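PDB 4UWM: 3,6-diketocamphane 1,6 monooxygenase from Pseudomonas putida, which catalyses the FMNH2- and O2-dependent Baeyer-Villiger oxidation of a diketocamphane to its lactone, a step in the breakdown of (-)-camphor. Local coordinates for the interface of chains A and B. Coordinates in Å, arbitrary orientation; residue numbers count along the deposited sequence, not the author numbering. Chains: chain A/B, 3,6-diketocamphane 1,6 monooxygenase.

Contact 1: the interface of chains A and B. Residues chain A 15, 51, 283-284, 288; chain B 180-183.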
# COMPACT_ATOMS: atom_id res chain seq x y z
N PRO A 15 13.88 19.11 0.07
CA PRO A 15 14.62 18.29 -0.88
C PRO A 15 15.85 17.66 -0.23
O PRO A 15 16.56 18.32 0.53
CB PRO A 15 15.02 19.29 -1.97
CG PRO A 15 13.86 20.22 -1.98
CD PRO A 15 13.54 20.42 -0.52
N TRP A 51 9.19 17.92 -3.34
CA TRP A 51 8.67 18.27 -2.02
C TRP A 51 7.49 17.37 -1.65
O TRP A 51 7.39 16.92 -0.51
CB TRP A 51 8.23 19.73 -1.95
CG TRP A 51 9.33 20.78 -1.92
CD1 TRP A 51 10.00 21.29 -2.99
CD2 TRP A 51 9.82 21.48 -0.76
NE1 TRP A 51 10.89 22.27 -2.57
CE2 TRP A 51 10.80 22.40 -1.21
CE3 TRP A 51 9.52 21.43 0.60
CZ2 TRP A 51 11.50 23.24 -0.33
CZ3 TRP A 51 10.23 22.28 1.49
CH2 TRP A 51 11.20 23.16 1.01
N ARG A 283 11.42 29.35 -0.49
CA ARG A 283 12.22 28.63 -1.48
C ARG A 283 11.40 28.04 -2.62
O ARG A 283 11.88 27.96 -3.75
CB ARG A 283 13.04 27.52 -0.83
CG ARG A 283 13.92 26.79 -1.82
CD ARG A 283 14.73 25.67 -1.20
NE ARG A 283 15.32 24.82 -2.23
CZ ARG A 283 15.99 23.70 -2.00
NH1 ARG A 283 16.18 23.28 -0.75
NH2 ARG A 283 16.48 23.02 -3.02
N TYR A 284 10.18 27.63 -2.31
CA TYR A 284 9.42 26.75 -3.21
C TYR A 284 8.09 27.36 -3.63
O TYR A 284 7.86 27.58 -4.82
CB TYR A 284 9.21 25.36 -2.55
CG TYR A 284 8.38 24.38 -3.38
CD1 TYR A 284 8.71 24.10 -4.70
CD2 TYR A 284 7.29 23.72 -2.81
CE1 TYR A 284 7.96 23.20 -5.45
CE2 TYR A 284 6.52 22.83 -3.56
CZ TYR A 284 6.87 22.58 -4.87
OH TYR A 284 6.13 21.69 -5.63
N ILE A 288 6.39 29.93 -7.26
CA ILE A 288 5.38 29.27 -8.07
C ILE A 288 4.08 30.08 -8.08
O ILE A 288 3.56 30.42 -9.14
CB ILE A 288 5.10 27.82 -7.59
CG1 ILE A 288 6.33 26.93 -7.79
CG2 ILE A 288 3.89 27.24 -8.32
CD1 ILE A 288 6.15 25.52 -7.27
N ASP B 180 18.07 24.05 -10.38
CA ASP B 180 17.31 23.96 -9.14
C ASP B 180 16.85 22.53 -8.90
O ASP B 180 15.96 22.02 -9.60
CB ASP B 180 16.11 24.92 -9.18
CG ASP B 180 15.50 25.17 -7.81
OD1 ASP B 180 16.01 24.63 -6.79
OD2 ASP B 180 14.50 25.92 -7.75
N GLU B 181 17.46 21.88 -7.90
CA GLU B 181 17.18 20.49 -7.56
C GLU B 181 15.69 20.23 -7.33
O GLU B 181 15.15 19.22 -7.79
CB GLU B 181 18.00 20.05 -6.33
CG GLU B 181 17.87 20.97 -5.11
CD GLU B 181 18.62 20.47 -3.89
OE1 GLU B 181 19.46 19.56 -4.02
OE2 GLU B 181 18.37 21.01 -2.78
N GLN B 182 15.03 21.16 -6.63
CA GLN B 182 13.62 21.02 -6.23
C GLN B 182 12.61 20.89 -7.37
O GLN B 182 11.46 20.52 -7.13
CB GLN B 182 13.20 22.16 -5.29
CG GLN B 182 12.89 23.47 -5.99
CD GLN B 182 12.59 24.62 -5.04
OE1 GLN B 182 12.26 24.41 -3.87
NE2 GLN B 182 12.70 25.83 -5.54
N HIS B 183 13.02 21.21 -8.60
CA HIS B 183 12.08 21.20 -9.74
C HIS B 183 12.23 20.02 -10.70
O HIS B 183 11.33 19.76 -11.50
CB HIS B 183 12.10 22.54 -10.49
CG HIS B 183 11.44 23.65 -9.73
ND1 HIS B 183 10.11 23.62 -9.38
CD2 HIS B 183 11.93 24.82 -9.25
CE1 HIS B 183 9.80 24.72 -8.71
NE2 HIS B 183 10.89 25.46 -8.62
O HOH W 1 9.60 27.24 -6.85
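Helix 276-291 of chain A and the loops carrying A:Pro15 and A:Trp51 receive the 3-10 turn 181-183 of chain B, at the homodimer interface of this bacterial luciferase-family monooxygenase. B:Gln182 is the plug. Its CG takes the crowded position between backbone N and carbonyl carbon (chi1 80°), and the chain then runs extended into chain A. The indole NE1 of A:Trp51 gives its in-plane N-H to a lone pair of the amide OE1 of B:Gln182 at 2.9 Å. On the other branch, NE2 of B:Gln182 donates almost straight (169° at H) to the helix carbonyl O of A:Arg283, 2.9 Å away, approaching from above the carbonyl plane. An alanine in place of B:Gln182 would remove both hydrogen bonds of the side-chain amide and would probably loosen the turn's seat against the indole and the helix. The indole is itself held between CB of A:Tyr284 on one face and CD of A:Pro15 on the other. A:Arg283, extended from CG to NE, crosses B:Glu181 at about a right angle; its NH2 makes a nearly coplanar salt bridge to the anti lone pair of carboxylate OE2 of B:Glu181, at 2.8 Å. Water 1 joins NE2 of B:His183, in the imidazole plane, to the carbonyl O of A:Tyr284.

Contact 2: the interface of chains A and B. Residues chain A 19-20, 23-24; chain B 66, 97-98, 100.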
# COMPACT_ATOMS: atom_id res chain seq x y z
N ALA A 19 13.20 8.55 1.66
CA ALA A 19 11.89 7.89 1.78
C ALA A 19 11.66 7.41 3.22
O ALA A 19 10.58 7.60 3.77
CB ALA A 19 11.78 6.74 0.79
N ARG A 20 12.69 6.85 3.87
CA ARG A 20 12.51 6.40 5.25
C ARG A 20 12.16 7.53 6.22
O ARG A 20 11.29 7.36 7.08
CB ARG A 20 13.70 5.57 5.76
CG ARG A 20 13.43 4.87 7.08
CD ARG A 20 14.70 4.16 7.59
NE ARG A 20 14.38 3.16 8.60
CZ ARG A 20 14.11 3.43 9.87
NH1 ARG A 20 14.14 4.68 10.32
NH2 ARG A 20 13.82 2.44 10.71
N PHE A 23 8.54 8.74 5.61
CA PHE A 23 7.61 7.73 6.12
C PHE A 23 7.53 7.79 7.65
O PHE A 23 6.43 7.83 8.23
CB PHE A 23 7.99 6.34 5.59
CG PHE A 23 6.85 5.35 5.56
CD1 PHE A 23 5.83 5.49 4.63
CD2 PHE A 23 6.82 4.26 6.44
CE1 PHE A 23 4.79 4.57 4.57
CE2 PHE A 23 5.79 3.34 6.40
CZ PHE A 23 4.76 3.50 5.46
N ASP A 24 8.69 7.89 8.30
CA ASP A 24 8.78 8.05 9.76
C ASP A 24 8.04 9.31 10.26
O ASP A 24 7.24 9.24 11.20
CB ASP A 24 10.26 8.06 10.21
CG ASP A 24 10.43 7.85 11.72
OD1 ASP A 24 9.63 7.12 12.36
OD2 ASP A 24 11.39 8.42 12.27
N LEU B 66 9.17 -0.09 9.64
CA LEU B 66 9.96 0.63 10.63
C LEU B 66 9.88 -0.05 12.02
O LEU B 66 10.49 0.43 12.95
CB LEU B 66 9.57 2.11 10.70
CG LEU B 66 9.61 2.94 9.39
CD1 LEU B 66 9.65 4.42 9.70
CD2 LEU B 66 10.77 2.59 8.48
N GLN B 97 13.05 1.75 -1.06
CA GLN B 97 13.78 2.84 -0.37
C GLN B 97 13.45 2.96 1.11
O GLN B 97 14.36 3.18 1.95
CB GLN B 97 13.54 4.22 -1.02
CG GLN B 97 14.13 4.39 -2.42
CD GLN B 97 13.94 5.81 -2.94
OE1 GLN B 97 13.87 6.75 -2.16
NE2 GLN B 97 13.86 5.97 -4.25
N ILE B 98 12.16 2.87 1.44
CA ILE B 98 11.73 2.95 2.85
C ILE B 98 12.43 1.86 3.70
O ILE B 98 12.81 2.11 4.85
CB ILE B 98 10.20 2.74 2.97
CG1 ILE B 98 9.46 3.97 2.39
CG2 ILE B 98 9.80 2.56 4.44
CD1 ILE B 98 7.96 3.76 2.21
N GLU B 100 15.26 0.49 3.03
CA GLU B 100 16.70 0.59 2.79
C GLU B 100 17.24 -0.70 2.17
O GLU B 100 18.26 -1.24 2.59
CB GLU B 100 17.43 0.98 4.09
CG GLU B 100 17.06 2.37 4.57
CD GLU B 100 17.64 2.71 5.92
OE1 GLU B 100 17.63 1.85 6.82
OE2 GLU B 100 18.07 3.86 6.08
O HOH W 2 15.09 5.64 2.64
O HOH W 3 15.34 7.12 0.11
O HOH W 4 14.05 0.56 6.99
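The first long helix of the luciferase-like fold, 19-35 of chain A, lays its N-terminal turns against the C-terminal end of helix 85-98 of chain B and the loop residues B:Leu66 and B:Glu100. Direct contact is mainly apolar. A:Phe23, with CG anti to the backbone N (chi1 -156°), presents a ring face to B:Ile98, whose CD1 sits 4.0 Å from the ring centroid of A:Phe23, displaced toward the rim on the CD1 side; the two side chains cross at about a right angle. CB of A:Ala19 meets CB of B:Gln97 at 3.6 Å. A:Arg20 stretches extended from CG to NE and meets B:Leu66 tip to tip, so that methyl CD2 of B:Leu66 covers one guanidinium face, 3.7 Å from CZ of A:Arg20. The other methyl, CD1, packs on CB of A:Asp24. B:Glu100 crosses the arginine obliquely in a long salt bridge, OE1 of B:Glu100 lying 3.9 Å from NE of A:Arg20. Further polar links run through water. Water 4, in the guanidinium plane, links NE of A:Arg20 to the carbonyl O of B:Ile98. Waters 2 and 3, bonded to each other, join the helix-start amides N of A:Arg20 and A:Ala19 to O and OE1 of B:Gln97, respectively. Together the apolar contacts and water bridges fasten two helix ends and help hold the homodimer together.

Contact 3: the interface of chains A and B. Residues chain A 84, 87; chain B 45, 55-56, 82-84, 119.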
# COMPACT_ATOMS: atom_id res chain seq x y z
N HIS A 84 -5.50 0.44 -12.23
CA HIS A 84 -6.66 -0.38 -12.58
C HIS A 84 -7.71 -0.21 -11.50
O HIS A 84 -7.43 -0.41 -10.32
CB HIS A 84 -6.30 -1.86 -12.73
CG HIS A 84 -7.36 -2.62 -13.44
ND1 HIS A 84 -8.54 -2.99 -12.83
CD2 HIS A 84 -7.49 -2.95 -14.75
CE1 HIS A 84 -9.33 -3.57 -13.72
NE2 HIS A 84 -8.72 -3.56 -14.89
N LYS A 87 -8.33 -3.23 -8.97
CA LYS A 87 -7.21 -3.30 -7.99
C LYS A 87 -7.36 -2.21 -6.92
O LYS A 87 -7.21 -2.47 -5.73
CB LYS A 87 -5.88 -3.16 -8.73
CG LYS A 87 -4.62 -3.42 -7.90
CD LYS A 87 -4.53 -4.93 -7.59
CE LYS A 87 -3.27 -5.29 -6.84
NZ LYS A 87 -3.34 -4.66 -5.49
N GLU B 45 -0.58 -12.53 -2.37
CA GLU B 45 -1.60 -11.60 -2.85
C GLU B 45 -2.76 -12.33 -3.51
O GLU B 45 -2.55 -13.07 -4.48
CB GLU B 45 -0.95 -10.63 -3.86
CG GLU B 45 -1.90 -9.68 -4.58
CD GLU B 45 -1.15 -8.72 -5.51
OE1 GLU B 45 -0.22 -8.03 -5.04
OE2 GLU B 45 -1.47 -8.65 -6.72
N PRO B 55 -5.12 -8.89 -0.14
CA PRO B 55 -5.11 -8.47 -1.55
C PRO B 55 -4.00 -7.45 -1.85
O PRO B 55 -3.80 -7.09 -3.02
CB PRO B 55 -6.49 -7.82 -1.70
CG PRO B 55 -6.77 -7.23 -0.35
CD PRO B 55 -6.23 -8.26 0.61
N ASN B 56 -3.32 -6.96 -0.79
CA ASN B 56 -2.29 -5.94 -0.93
C ASN B 56 -1.13 -6.20 0.05
O ASN B 56 -1.05 -5.54 1.10
CB ASN B 56 -2.86 -4.52 -0.71
CG ASN B 56 -3.83 -4.10 -1.79
OD1 ASN B 56 -5.03 -4.39 -1.71
ND2 ASN B 56 -3.32 -3.38 -2.80
N HIS B 82 -2.69 -7.37 -12.99
CA HIS B 82 -3.81 -6.74 -12.26
C HIS B 82 -3.60 -5.24 -11.99
O HIS B 82 -4.45 -4.62 -11.39
CB HIS B 82 -4.03 -7.47 -10.90
CG HIS B 82 -4.53 -8.88 -11.04
ND1 HIS B 82 -4.71 -9.72 -9.96
CD2 HIS B 82 -4.83 -9.62 -12.15
CE1 HIS B 82 -5.14 -10.90 -10.39
NE2 HIS B 82 -5.23 -10.87 -11.71
N GLN B 83 -2.48 -4.66 -12.43
CA GLN B 83 -2.05 -3.31 -12.02
C GLN B 83 -1.40 -2.60 -13.20
O GLN B 83 -0.73 -3.25 -14.00
CB GLN B 83 -0.97 -3.38 -10.92
CG GLN B 83 -1.34 -4.03 -9.60
CD GLN B 83 -0.52 -3.46 -8.44
OE1 GLN B 83 -0.19 -4.16 -7.45
NE2 GLN B 83 -0.21 -2.18 -8.54
N HIS B 84 -1.50 -1.27 -13.24
CA HIS B 84 -0.71 -0.49 -14.19
C HIS B 84 0.77 -0.56 -13.80
O HIS B 84 1.13 -0.26 -12.66
CB HIS B 84 -1.21 0.99 -14.28
CG HIS B 84 -0.61 1.70 -15.46
ND1 HIS B 84 0.70 2.10 -15.49
CD2 HIS B 84 -1.12 1.96 -16.69
CE1 HIS B 84 0.98 2.62 -16.67
NE2 HIS B 84 -0.11 2.55 -17.41
N HIS B 119 -10.11 -8.23 -12.79
CA HIS B 119 -9.17 -7.30 -13.39
C HIS B 119 -9.25 -7.26 -14.93
O HIS B 119 -8.35 -6.76 -15.58
CB HIS B 119 -7.75 -7.54 -12.85
CG HIS B 119 -7.69 -7.50 -11.35
ND1 HIS B 119 -7.95 -8.60 -10.57
CD2 HIS B 119 -7.48 -6.47 -10.49
CE1 HIS B 119 -7.86 -8.27 -9.29
NE2 HIS B 119 -7.58 -6.98 -9.21
O HOH W 5 -0.79 -5.35 -4.46
O HOH W 6 -5.98 -4.75 -4.28
O HOH W 7 -3.89 -1.69 -4.99
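A:His84 has polyproline-II-like backbone angles (phi -66°, psi 127°) just ahead of helix 85-98, whose first turn carries A:Lys87 toward the turn and loop residues 82-84 of chain B in this luciferase-family dimer. The A:Lys87 chain starts with CG anti to the backbone N and bends at chi2 (71°) and again at chi4. This curls its aliphatic part over the carbonyl O of B:His82, 3.4 Å from CB of A:Lys87, and obliquely across B:Gln83, whose CG lies 3.6 Å from CE of A:Lys87. The side-chain amine NZ then meets B:Asn56 tip to tip and approaches B:Glu45, mostly through water. Water 5, 2.8 Å from NZ of A:Lys87, passes to carboxylate OE1 of B:Glu45 and more distantly to OE1 of B:Gln83. Water 6 binds NZ, the lysine's own carbonyl O and OD1 of B:Asn56, and water 7 joins NZ to ND2 of the same amide. NZ of A:Lys87 and ND2 of B:Asn56 stand 3.0 Å apart without a hydrogen bond, the amide N-H pointing elsewhere. The carboxylate of B:Glu45, with OE2 4.6 Å from NZ of A:Lys87, would probably help stabilise a positive charge there. B:His119 lies face over B:His82, its ND1 3.4 Å above the B:His82 ring plane and over the ring centre, and turns its edge to CA of A:Lys87. Imidazole CE1 of A:His84 rests 3.7 Å from CA of B:His119.

The three contacts spread along one two-fold symmetric interface. Between the centres of their C-alpha atoms, contacts 1 and 2 are about 21 Å apart, contacts 2 and 3 about 23 Å, and contacts 1 and 3 about 33 Å. Helix 85-98 ties contacts 2 and 3 together: chain B supplies its C-terminal end in the former and chain A its first turn in the latter, so symmetry gives each copy of the helix both tasks. Contact 3 lies near the dimer axis, where A:His84 comes close to its own twin. Contact 1 is peripheral and uses separate elements, and its twin extends the grip at the opposite end.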